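Local coordinates for protein lysyl oxidase (Pichia pastoris, PDB 1W7C) that probably oxidises primary amines, including lysine side chains, to aldehydes, using a topaquinone cofactor and a copper ion, at residues 535-540 with 602-607; 505-510 with 642-647; 498-503 with 555-560; 609-614 with 631-636. One frame throughout, in Å; residues are numbered along the deposited sequence.

Contact 1 (535-540 with 602-607). Unlike the reference sequence in segment 535-540: Phe537 (reference Leu), Asn539 (reference Lys). With CA (calcium ion), chain E.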
# COMPACT_ATOMS: atom_id res chain seq x y z
N GLU A 535 -21.14 14.14 6.85
CA GLU A 535 -20.90 15.51 7.27
C GLU A 535 -20.30 16.29 6.12
O GLU A 535 -19.39 15.83 5.50
CB GLU A 535 -19.95 15.56 8.48
CG GLU A 535 -20.42 14.77 9.68
CD GLU A 535 -19.54 14.91 10.92
OE1 GLU A 535 -18.38 15.34 10.81
OE2 GLU A 535 -20.03 14.54 12.01
N VAL A 536 -20.83 17.46 5.85
CA VAL A 536 -20.34 18.32 4.77
C VAL A 536 -19.26 19.24 5.29
O VAL A 536 -19.42 19.84 6.32
CB VAL A 536 -21.47 19.16 4.20
CG1 VAL A 536 -20.97 20.10 3.09
CG2 VAL A 536 -22.56 18.26 3.68
N PHE A 537 -18.14 19.32 4.56
CA PHE A 537 -17.09 20.31 4.83
C PHE A 537 -17.56 21.63 4.21
O PHE A 537 -17.39 21.88 3.02
CB PHE A 537 -15.75 19.86 4.22
CG PHE A 537 -15.10 18.71 4.92
CD1 PHE A 537 -15.03 17.50 4.31
CD2 PHE A 537 -14.46 18.87 6.12
CE1 PHE A 537 -14.43 16.43 4.92
CE2 PHE A 537 -13.81 17.80 6.71
CZ PHE A 537 -13.82 16.59 6.13
N GLU A 538 -18.23 22.46 5.02
CA GLU A 538 -18.92 23.64 4.50
C GLU A 538 -17.98 24.78 4.12
O GLU A 538 -18.33 25.58 3.27
CB GLU A 538 -19.96 24.14 5.52
CG GLU A 538 -21.07 23.13 5.74
CD GLU A 538 -22.22 23.65 6.59
OE1 GLU A 538 -22.15 24.80 7.09
OE2 GLU A 538 -23.20 22.91 6.75
N ASN A 539 -16.81 24.85 4.77
CA ASN A 539 -15.90 25.99 4.68
C ASN A 539 -14.49 25.49 4.64
O ASN A 539 -14.20 24.42 5.17
CB ASN A 539 -16.03 26.96 5.88
CG ASN A 539 -17.32 27.66 5.92
OD1 ASN A 539 -18.32 27.08 6.33
ND2 ASN A 539 -17.34 28.94 5.50
N GLU A 540 -13.59 26.27 4.07
CA GLU A 540 -12.17 25.99 4.16
C GLU A 540 -11.79 25.98 5.65
O GLU A 540 -12.13 26.88 6.41
CB GLU A 540 -11.38 27.08 3.43
CG GLU A 540 -11.62 27.11 1.95
CD GLU A 540 -10.98 28.30 1.25
OE1 GLU A 540 -10.83 29.37 1.90
OE2 GLU A 540 -10.63 28.14 0.04
N LEU A 602 -4.11 16.83 4.30
CA LEU A 602 -4.73 17.39 3.12
C LEU A 602 -5.48 18.67 3.46
O LEU A 602 -5.87 18.93 4.61
CB LEU A 602 -5.58 16.40 2.36
CG LEU A 602 -7.02 16.03 2.38
CD1 LEU A 602 -7.99 17.12 2.20
CD2 LEU A 602 -7.22 15.06 1.21
N PHE A 603 -5.64 19.50 2.42
CA PHE A 603 -6.40 20.73 2.53
C PHE A 603 -7.37 20.81 1.37
O PHE A 603 -7.08 20.37 0.26
CB PHE A 603 -5.47 21.95 2.43
CG PHE A 603 -4.57 22.13 3.63
CD1 PHE A 603 -3.33 21.51 3.68
CD2 PHE A 603 -4.97 22.89 4.69
CE1 PHE A 603 -2.53 21.66 4.81
CE2 PHE A 603 -4.17 23.06 5.79
CZ PHE A 603 -2.95 22.42 5.87
N LEU A 604 -8.55 21.36 1.64
CA LEU A 604 -9.56 21.63 0.60
C LEU A 604 -9.74 23.12 0.44
O LEU A 604 -9.95 23.82 1.46
CB LEU A 604 -10.90 21.02 1.04
CG LEU A 604 -10.87 19.50 1.24
CD1 LEU A 604 -12.19 19.03 1.84
CD2 LEU A 604 -10.61 18.74 -0.03
N THR A 605 -9.61 23.64 -0.78
CA THR A 605 -9.80 25.05 -1.02
C THR A 605 -10.71 25.30 -2.20
O THR A 605 -10.94 24.43 -3.05
CB THR A 605 -8.48 25.77 -1.27
OG1 THR A 605 -7.92 25.29 -2.51
CG2 THR A 605 -7.46 25.53 -0.13
N LYS A 606 -11.20 26.54 -2.29
CA LYS A 606 -11.92 27.00 -3.46
C LYS A 606 -10.93 27.27 -4.57
O LYS A 606 -9.98 28.01 -4.40
CB LYS A 606 -12.75 28.24 -3.09
CG LYS A 606 -13.41 28.94 -4.24
CD LYS A 606 -14.10 30.24 -3.74
CE LYS A 606 -14.69 31.05 -4.81
NZ LYS A 606 -15.43 32.14 -4.18
N HIS A 607 -11.19 26.72 -5.74
CA HIS A 607 -10.31 26.90 -6.88
C HIS A 607 -10.16 28.37 -7.22
O HIS A 607 -11.16 29.09 -7.30
CB HIS A 607 -10.85 26.22 -8.13
CG HIS A 607 -9.94 26.37 -9.30
ND1 HIS A 607 -9.97 27.48 -10.13
CD2 HIS A 607 -8.88 25.64 -9.70
CE1 HIS A 607 -8.99 27.39 -11.01
NE2 HIS A 607 -8.33 26.26 -10.79
CA CA E . -9.73 30.42 -0.06
O HOH W 1 -9.15 29.63 -2.25
O HOH W 2 -8.43 32.26 -0.94

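Contact 2 (505-510 with 642-647). Unlike the reference sequence in segment 505-510: Gln509 (reference Lys). With CA (calcium ion), chain D.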
# COMPACT_ATOMS: atom_id res chain seq x y z
N ASN A 505 -18.96 21.38 -6.83
CA ASN A 505 -18.83 20.20 -6.01
C ASN A 505 -19.05 20.53 -4.53
O ASN A 505 -19.23 21.68 -4.13
CB ASN A 505 -17.41 19.57 -6.18
CG ASN A 505 -17.13 18.92 -7.53
OD1 ASN A 505 -15.99 18.49 -7.74
ND2 ASN A 505 -18.12 18.79 -8.43
N ARG A 506 -19.10 19.46 -3.72
CA ARG A 506 -19.13 19.54 -2.26
C ARG A 506 -18.12 18.52 -1.77
O ARG A 506 -17.86 17.54 -2.46
CB ARG A 506 -20.49 19.13 -1.74
CG ARG A 506 -21.52 20.09 -1.89
CD ARG A 506 -22.69 19.84 -0.89
NE ARG A 506 -23.73 20.76 -1.25
CZ ARG A 506 -24.51 20.62 -2.31
NH1 ARG A 506 -24.54 19.51 -2.98
NH2 ARG A 506 -25.38 21.59 -2.57
N ALA A 507 -17.48 18.78 -0.66
CA ALA A 507 -16.62 17.81 -0.02
C ALA A 507 -17.32 17.33 1.23
O ALA A 507 -17.87 18.10 1.99
CB ALA A 507 -15.30 18.44 0.35
N SER A 508 -17.31 16.01 1.43
CA SER A 508 -18.00 15.41 2.55
C SER A 508 -17.20 14.30 3.14
O SER A 508 -16.24 13.81 2.56
CB SER A 508 -19.35 14.86 2.12
OG SER A 508 -19.18 13.72 1.28
N GLN A 509 -17.56 13.91 4.35
CA GLN A 509 -17.00 12.71 4.95
C GLN A 509 -18.13 11.87 5.53
O GLN A 509 -19.07 12.41 6.13
CB GLN A 509 -16.02 13.09 6.07
CG GLN A 509 -16.57 13.85 7.18
CD GLN A 509 -15.54 14.20 8.20
OE1 GLN A 509 -14.41 13.68 8.17
NE2 GLN A 509 -15.92 15.09 9.13
N TYR A 510 -18.03 10.57 5.33
CA TYR A 510 -18.83 9.62 6.10
C TYR A 510 -18.04 9.22 7.34
O TYR A 510 -17.02 8.52 7.21
CB TYR A 510 -19.20 8.39 5.28
CG TYR A 510 -20.33 8.66 4.29
CD1 TYR A 510 -20.09 9.18 3.04
CD2 TYR A 510 -21.65 8.45 4.64
CE1 TYR A 510 -21.11 9.43 2.16
CE2 TYR A 510 -22.67 8.73 3.77
CZ TYR A 510 -22.40 9.22 2.52
OH TYR A 510 -23.42 9.50 1.63
N GLU A 642 -19.14 24.56 -4.86
CA GLU A 642 -18.06 25.38 -5.36
C GLU A 642 -17.08 24.49 -6.10
O GLU A 642 -17.09 23.28 -5.93
CB GLU A 642 -17.37 26.12 -4.21
CG GLU A 642 -18.24 27.13 -3.48
CD GLU A 642 -18.71 28.32 -4.32
OE1 GLU A 642 -18.09 28.66 -5.34
OE2 GLU A 642 -19.71 28.93 -3.92
N ASP A 643 -16.21 25.10 -6.89
CA ASP A 643 -15.09 24.36 -7.50
C ASP A 643 -14.03 24.18 -6.43
O ASP A 643 -13.47 25.16 -5.91
CB ASP A 643 -14.57 25.17 -8.67
CG ASP A 643 -13.53 24.45 -9.45
OD1 ASP A 643 -13.06 23.38 -9.00
OD2 ASP A 643 -13.15 24.89 -10.57
N ILE A 644 -13.81 22.92 -6.04
CA ILE A 644 -12.93 22.55 -4.95
C ILE A 644 -11.65 21.99 -5.56
O ILE A 644 -11.65 21.30 -6.60
CB ILE A 644 -13.63 21.50 -4.05
CG1 ILE A 644 -14.89 22.10 -3.43
CG2 ILE A 644 -12.68 20.99 -2.95
CD1 ILE A 644 -15.75 21.13 -2.68
N VAL A 645 -10.55 22.28 -4.87
CA VAL A 645 -9.26 21.66 -5.13
C VAL A 645 -8.82 20.97 -3.82
O VAL A 645 -8.94 21.54 -2.73
CB VAL A 645 -8.18 22.73 -5.48
CG1 VAL A 645 -6.81 22.11 -5.68
CG2 VAL A 645 -8.62 23.54 -6.67
N ALA A 646 -8.36 19.72 -3.95
CA ALA A 646 -7.74 19.02 -2.82
C ALA A 646 -6.23 19.07 -3.01
O ALA A 646 -5.72 18.73 -4.03
CB ALA A 646 -8.22 17.58 -2.73
N TRP A 647 -5.56 19.50 -1.96
CA TRP A 647 -4.08 19.54 -1.93
C TRP A 647 -3.71 18.40 -0.97
O TRP A 647 -3.93 18.51 0.25
CB TRP A 647 -3.62 20.92 -1.38
CG TRP A 647 -4.16 22.10 -2.14
CD1 TRP A 647 -5.32 22.71 -1.89
CD2 TRP A 647 -3.54 22.85 -3.22
NE1 TRP A 647 -5.52 23.74 -2.77
CE2 TRP A 647 -4.44 23.86 -3.60
CE3 TRP A 647 -2.35 22.73 -3.94
CZ2 TRP A 647 -4.17 24.78 -4.60
CZ3 TRP A 647 -2.07 23.64 -4.94
CH2 TRP A 647 -2.99 24.66 -5.28
CA CA D . -12.38 21.16 -8.84
O HOH W 3 -14.66 20.87 -8.06

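Contact 3 (498-503 with 555-560). With CA (calcium ion), chain D.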
# COMPACT_ATOMS: atom_id res chain seq x y z
N LEU A 498 -10.04 17.77 -8.65
CA LEU A 498 -11.18 16.92 -8.99
C LEU A 498 -12.32 17.85 -9.40
O LEU A 498 -12.58 18.83 -8.69
CB LEU A 498 -11.60 16.06 -7.76
CG LEU A 498 -10.80 14.76 -7.63
CD1 LEU A 498 -10.74 14.35 -6.14
CD2 LEU A 498 -11.40 13.66 -8.45
N ASP A 499 -13.04 17.47 -10.44
CA ASP A 499 -14.25 18.15 -10.89
C ASP A 499 -15.27 17.01 -11.13
O ASP A 499 -15.39 16.49 -12.25
CB ASP A 499 -14.04 18.90 -12.21
CG ASP A 499 -13.31 20.22 -12.08
OD1 ASP A 499 -13.07 20.74 -10.96
OD2 ASP A 499 -12.95 20.78 -13.17
N VAL A 500 -15.89 16.54 -10.07
CA VAL A 500 -16.73 15.36 -10.15
C VAL A 500 -18.13 15.74 -10.62
O VAL A 500 -18.85 16.46 -9.94
CB VAL A 500 -16.81 14.63 -8.79
CG1 VAL A 500 -17.61 13.37 -8.94
CG2 VAL A 500 -15.42 14.33 -8.31
N GLY A 501 -18.50 15.28 -11.80
CA GLY A 501 -19.79 15.64 -12.36
C GLY A 501 -19.93 17.14 -12.45
O GLY A 501 -20.92 17.70 -11.93
N GLY A 502 -18.91 17.76 -13.06
CA GLY A 502 -18.78 19.19 -13.25
C GLY A 502 -17.89 19.87 -12.23
O GLY A 502 -17.35 19.22 -11.33
N THR A 503 -17.68 21.17 -12.37
CA THR A 503 -16.88 21.90 -11.40
C THR A 503 -17.52 22.09 -10.05
O THR A 503 -16.84 22.13 -9.00
CB THR A 503 -16.44 23.28 -11.93
OG1 THR A 503 -17.61 24.07 -12.28
CG2 THR A 503 -15.54 23.20 -13.13
N LEU A 555 -13.57 10.06 2.87
CA LEU A 555 -13.56 11.45 2.34
C LEU A 555 -13.96 11.44 0.87
O LEU A 555 -13.37 10.75 0.04
CB LEU A 555 -12.18 12.08 2.45
CG LEU A 555 -12.02 13.50 1.89
CD1 LEU A 555 -12.83 14.47 2.64
CD2 LEU A 555 -10.55 13.90 1.90
N LEU A 556 -14.95 12.27 0.55
CA LEU A 556 -15.51 12.36 -0.78
C LEU A 556 -15.43 13.77 -1.35
O LEU A 556 -15.67 14.75 -0.64
CB LEU A 556 -16.99 11.93 -0.81
CG LEU A 556 -17.37 10.55 -0.30
CD1 LEU A 556 -18.87 10.36 -0.35
CD2 LEU A 556 -16.61 9.45 -1.04
N ILE A 557 -15.21 13.84 -2.67
CA ILE A 557 -15.59 14.97 -3.46
C ILE A 557 -16.83 14.57 -4.26
O ILE A 557 -16.78 13.66 -5.08
CB ILE A 557 -14.47 15.45 -4.37
CG1 ILE A 557 -13.19 15.75 -3.57
CG2 ILE A 557 -14.93 16.65 -5.21
CD1 ILE A 557 -13.27 16.79 -2.51
N GLU A 558 -17.93 15.25 -3.98
CA GLU A 558 -19.24 14.97 -4.59
C GLU A 558 -19.60 16.03 -5.62
O GLU A 558 -19.29 17.21 -5.46
CB GLU A 558 -20.35 15.04 -3.51
CG GLU A 558 -20.21 14.06 -2.36
CD GLU A 558 -21.33 14.19 -1.36
OE1 GLU A 558 -22.21 15.11 -1.49
OE2 GLU A 558 -21.35 13.40 -0.35
N SER A 559 -20.30 15.62 -6.66
CA SER A 559 -21.02 16.59 -7.49
C SER A 559 -22.03 17.32 -6.60
O SER A 559 -22.72 16.69 -5.81
CB SER A 559 -21.77 15.88 -8.57
OG SER A 559 -22.46 16.83 -9.38
N ALA A 560 -22.19 18.63 -6.79
CA ALA A 560 -23.18 19.38 -6.03
C ALA A 560 -24.60 19.01 -6.43
O ALA A 560 -25.50 19.01 -5.58
CB ALA A 560 -22.97 20.88 -6.15
CA CA D . -12.38 21.16 -8.84
O HOH W 3 -14.66 20.87 -8.06

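Contact 4 (609-614 with 631-636). Unlike the reference sequence in segment 609-614: Thr610 (reference Glu). With CA (calcium ion), chain E.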
# COMPACT_ATOMS: atom_id res chain seq x y z
N ASP A 609 -7.56 30.87 -10.02
CA ASP A 609 -6.42 31.03 -10.91
C ASP A 609 -5.24 31.69 -10.21
O ASP A 609 -4.09 31.42 -10.61
CB ASP A 609 -6.81 31.84 -12.13
CG ASP A 609 -7.79 31.14 -13.01
OD1 ASP A 609 -7.69 29.91 -13.25
OD2 ASP A 609 -8.70 31.78 -13.56
N THR A 610 -5.50 32.54 -9.23
CA THR A 610 -4.45 33.16 -8.42
C THR A 610 -3.83 32.20 -7.40
O THR A 610 -2.85 32.54 -6.78
CB THR A 610 -5.01 34.37 -7.66
OG1 THR A 610 -6.18 33.97 -6.94
CG2 THR A 610 -5.45 35.49 -8.58
N GLU A 611 -4.43 31.03 -7.23
CA GLU A 611 -3.92 30.00 -6.33
C GLU A 611 -3.55 28.79 -7.19
O GLU A 611 -4.05 27.68 -7.05
CB GLU A 611 -4.90 29.73 -5.20
CG GLU A 611 -5.15 31.01 -4.41
CD GLU A 611 -6.10 30.87 -3.24
OE1 GLU A 611 -6.67 29.78 -3.02
OE2 GLU A 611 -6.28 31.89 -2.52
N LEU A 612 -2.64 29.08 -8.11
CA LEU A 612 -2.13 28.18 -9.09
C LEU A 612 -1.33 27.06 -8.46
O LEU A 612 -1.43 25.90 -8.88
CB LEU A 612 -1.23 28.99 -10.03
CG LEU A 612 -0.41 28.18 -11.03
CD1 LEU A 612 -1.32 27.45 -11.99
CD2 LEU A 612 0.55 29.11 -11.76
N ARG A 613 -0.55 27.43 -7.46
CA ARG A 613 0.52 26.54 -6.97
C ARG A 613 0.78 26.79 -5.48
O ARG A 613 0.69 27.92 -5.01
CB ARG A 613 1.80 26.76 -7.78
CG ARG A 613 2.31 28.20 -7.81
CD ARG A 613 3.40 28.41 -8.87
NE ARG A 613 4.49 27.47 -8.66
CZ ARG A 613 5.35 27.08 -9.56
NH1 ARG A 613 5.32 27.65 -10.76
NH2 ARG A 613 6.23 26.15 -9.26
N SER A 614 1.11 25.71 -4.76
CA SER A 614 1.27 25.78 -3.32
C SER A 614 2.68 26.17 -2.86
O SER A 614 2.87 26.41 -1.68
CB SER A 614 0.87 24.46 -2.71
OG SER A 614 1.62 23.43 -3.31
N ASN A 631 -0.85 29.37 3.37
CA ASN A 631 -1.90 29.68 4.31
C ASN A 631 -2.80 30.82 3.83
O ASN A 631 -3.92 30.92 4.30
CB ASN A 631 -1.30 30.04 5.67
CG ASN A 631 -0.82 28.83 6.44
OD1 ASN A 631 -1.12 27.68 6.06
ND2 ASN A 631 -0.03 29.07 7.49
N ALA A 632 -2.34 31.63 2.86
CA ALA A 632 -3.18 32.68 2.30
C ALA A 632 -4.40 32.09 1.58
O ALA A 632 -5.41 32.78 1.40
CB ALA A 632 -2.37 33.55 1.35
N PHE A 633 -4.32 30.83 1.13
CA PHE A 633 -5.44 30.21 0.44
C PHE A 633 -6.61 29.90 1.40
O PHE A 633 -7.74 29.72 0.96
CB PHE A 633 -5.07 28.84 -0.16
CG PHE A 633 -3.98 28.84 -1.20
CD1 PHE A 633 -3.30 29.99 -1.59
CD2 PHE A 633 -3.64 27.63 -1.81
CE1 PHE A 633 -2.27 29.89 -2.57
CE2 PHE A 633 -2.62 27.55 -2.77
CZ PHE A 633 -1.97 28.71 -3.17
N LEU A 634 -6.32 29.83 2.69
CA LEU A 634 -7.23 29.35 3.71
C LEU A 634 -7.86 30.53 4.42
O LEU A 634 -7.34 31.03 5.41
CB LEU A 634 -6.46 28.47 4.71
CG LEU A 634 -5.78 27.27 4.09
CD1 LEU A 634 -4.81 26.61 5.08
CD2 LEU A 634 -6.81 26.26 3.57
N ASP A 635 -8.99 30.95 3.89
CA ASP A 635 -9.66 32.17 4.35
C ASP A 635 -11.16 31.94 4.50
O ASP A 635 -11.98 32.83 4.33
CB ASP A 635 -9.30 33.38 3.47
CG ASP A 635 -9.38 33.11 2.00
OD1 ASP A 635 -8.82 33.93 1.22
OD2 ASP A 635 -9.99 32.13 1.54
N ASP A 636 -11.50 30.72 4.94
CA ASP A 636 -12.83 30.37 5.44
C ASP A 636 -13.90 30.49 4.36
O ASP A 636 -15.08 30.65 4.67
CB ASP A 636 -13.21 31.26 6.64
CG ASP A 636 -14.45 30.80 7.33
OD1 ASP A 636 -14.56 29.55 7.55
OD2 ASP A 636 -15.35 31.65 7.73
CA CA E . -9.73 30.42 -0.06
O HOH W 2 -8.43 32.26 -0.94
O HOH W 4 -4.43 33.78 -1.73
O HOH W 1 -9.15 29.63 -2.25

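Contact 1 (535-540 with 602-607)
Glu540 reaches across to the backbone of Thr605 and Lys606 while its carboxylate holds a calcium ion. Both oxygens bind the metal, OE1 and OE2 of Glu540 each lying 2.5 Å from it, so the carboxylate chelates the ion in bidentate fashion. The one hydrogen bond between the segments is nearly straight: Lys606 N donates to Glu540 OE2 over 2.9 Å with an N-H...O angle of 171°. It uses the anti lone pair of OE2, directed away from OE1, so OE2 serves metal and strand at once and the carboxylate is hindered from turning. Water 1, a ligand of the same ion, lies 2.8 Å from Lys606 O and may donate to it, a possible second link from the metal to this residue's backbone.

Apolar packing is lighter: Phe537 CD1 meets Leu604 CD1 at 4.1 Å, the two side chains crossing at about a right angle. Beyond the segments, Thr605 OG1 is hydrogen-bonded to Trp647 NE1. Phe633, Asp635 and Glu637 complete the protein ligands of the ion. The arrangement is a calcium site built from loops against strand 602-606, in the enzyme domain of a copper/topaquinone amine oxidase.

Contact 2 (505-510 with 642-647)
An antiparallel bridge between Asn505 and Glu642 joins strands 504-518 and 642-654 in the beta-rich enzyme domain of this copper amine oxidase, next to a calcium site. It is a hydrogen-bonded pair with both backbone bonds made: Asn505 N donates to Glu642 O at 2.8 Å, and Glu642 N to Asn505 O at 3.0 Å. The short strand segments diverge from this bridge, and beyond it the contact passes from backbone to side chain.

Ile644 fills the widening angle. With CG1 anti to the carbonyl carbon (chi1 -62°) and CD1 extended beyond it (chi2 172°), the tip of the side chain reaches the backbone of Arg506 and Ala507. Its CD1 lies 3.5 Å from Ala507 N and 4.1 Å from Ala507 CB. Leu604 packs on Ala507 as well, and Ile557 touches both Asn505 and Ala507, so the methyl contact belongs to a larger apolar layer.

The strand also supplies two calcium ligands, Asp643 OD1 and Ile644 O; Asp497, Leu498 and Asp499 bring the other protein ligands. Asp643 OD2 forms a salt bridge with Lys65. The side-chain amide of Asn505 is held chiefly by the backbone of Val500, and its bond to water is the weak one. That water still ties the metal site back to the bridge: water 3, itself a ligand of the calcium ion, accepts from Ile644 N at 3.0 Å and donates weakly to Asn505 OD1 at 2.7 Å.

Contact 3 (498-503 with 555-560)
Val500 and Leu498 press their side chains against Ile557. Val500 CG2 touches Ile557 CG2 at 3.9 Å and comes closer, 3.6 Å, to Ile557 O. This branch is placed beside the backbone N because CG1 is anti to it (chi1 -176°). Leu498 makes the second apolar contact, its CD1 lying 3.8 Å from Ile557 CG1, so Ile557 meets the loop through both branches from CB. An alanine at Val500 would probably leave Ile557 CG2 without its methyl partner and open a gap beside Ile557 where the two methyls had been.

Farther along, Ser559 CB approaches Val500 O to 3.3 Å. Ser559 OG accepts from Glu562 N; it also lies 3.1 Å from Gly501 O in the modelled conformer of that glycine, a possible bond left unsettled because the hydroxyl proton has another acceptor within reach.

The loop 498-503 connects strands 488-498 and 504-518 and binds calcium beside strand 553-559 in the amine oxidase enzyme domain. Leu498 O and Asp499 OD1 coordinate the ion at 2.4 and 2.3 Å. Thr503 O accepts a hydrogen bond from the metal-bound water 3, linking the far end of the loop to the site. Farther out, Asp499 OD2 forms a salt bridge with Lys65, and Ile574 and Val332 pack on Leu498.

Contact 4 (609-614 with 631-636)
Glu611 lies flat over the ring of Phe633 in the second shell of a calcium site formed by loops of the amine oxidase enzyme domain. Its CB begins the contact with a CH-pi interaction, 3.7 Å from the centroid of the Phe633 ring and 12° off the ring normal. CG follows over the same face, 3.5 Å from Phe633 CD1. The chain is extended (chi2 -179°), carrying CD over the CD1-CG side of the ring. CD is 3.4 Å from Phe633 CD1, and the carboxylate stacks with its plane only 11° from that of the ring. At the tip the oxygens part: OE1 sits 3.4 Å from Phe633 CB, while OE2 nears Phe633 CA.

Neither oxygen is among the metal's ligands; both probably work through water. Metal-bound water 2 donates to OE2, and metal-bound water 1 lies 2.6 Å from OE1 and probably donates to it, making Glu611 an outer-sphere partner of the calcium ion, whose charge probably favours the ionised carboxylate. The inner sphere takes Phe633 O and Asp635 OD2 from segment 631-636, with Glu540 and Glu637 as the other protein ligands. An alanine at Phe633 would probably leave Glu611 CB and CG without the ring face they rest on and give the side chain more freedom to move. At the ring's edge, near its plane, Arg613 O lies 3.3 Å from Phe633 CZ.

How the contacts relate
Two calcium sites organise the four contacts. Contacts 1 and 4 share one ion and waters 1 and 2, and Glu540 OE1 of contact 1 lies 3.1 Å from Asp635 N of contact 4, a probable hydrogen bond. Contacts 2 and 3 share the other ion and water 3; Arg506 O and Glu558 N, 2.8 Å apart, probably bond their strands. Contact 2 also links the sites: His607 N of contact 1 is 2.8 Å from Asp643 O, and Trp647 CZ2 packs 3.7 Å from Phe633 CE2 of contact 4. The copper is a separate site, although its ligands His488 and His654 lie on strands 488-498 and 642-654, which also carry calcium ligands.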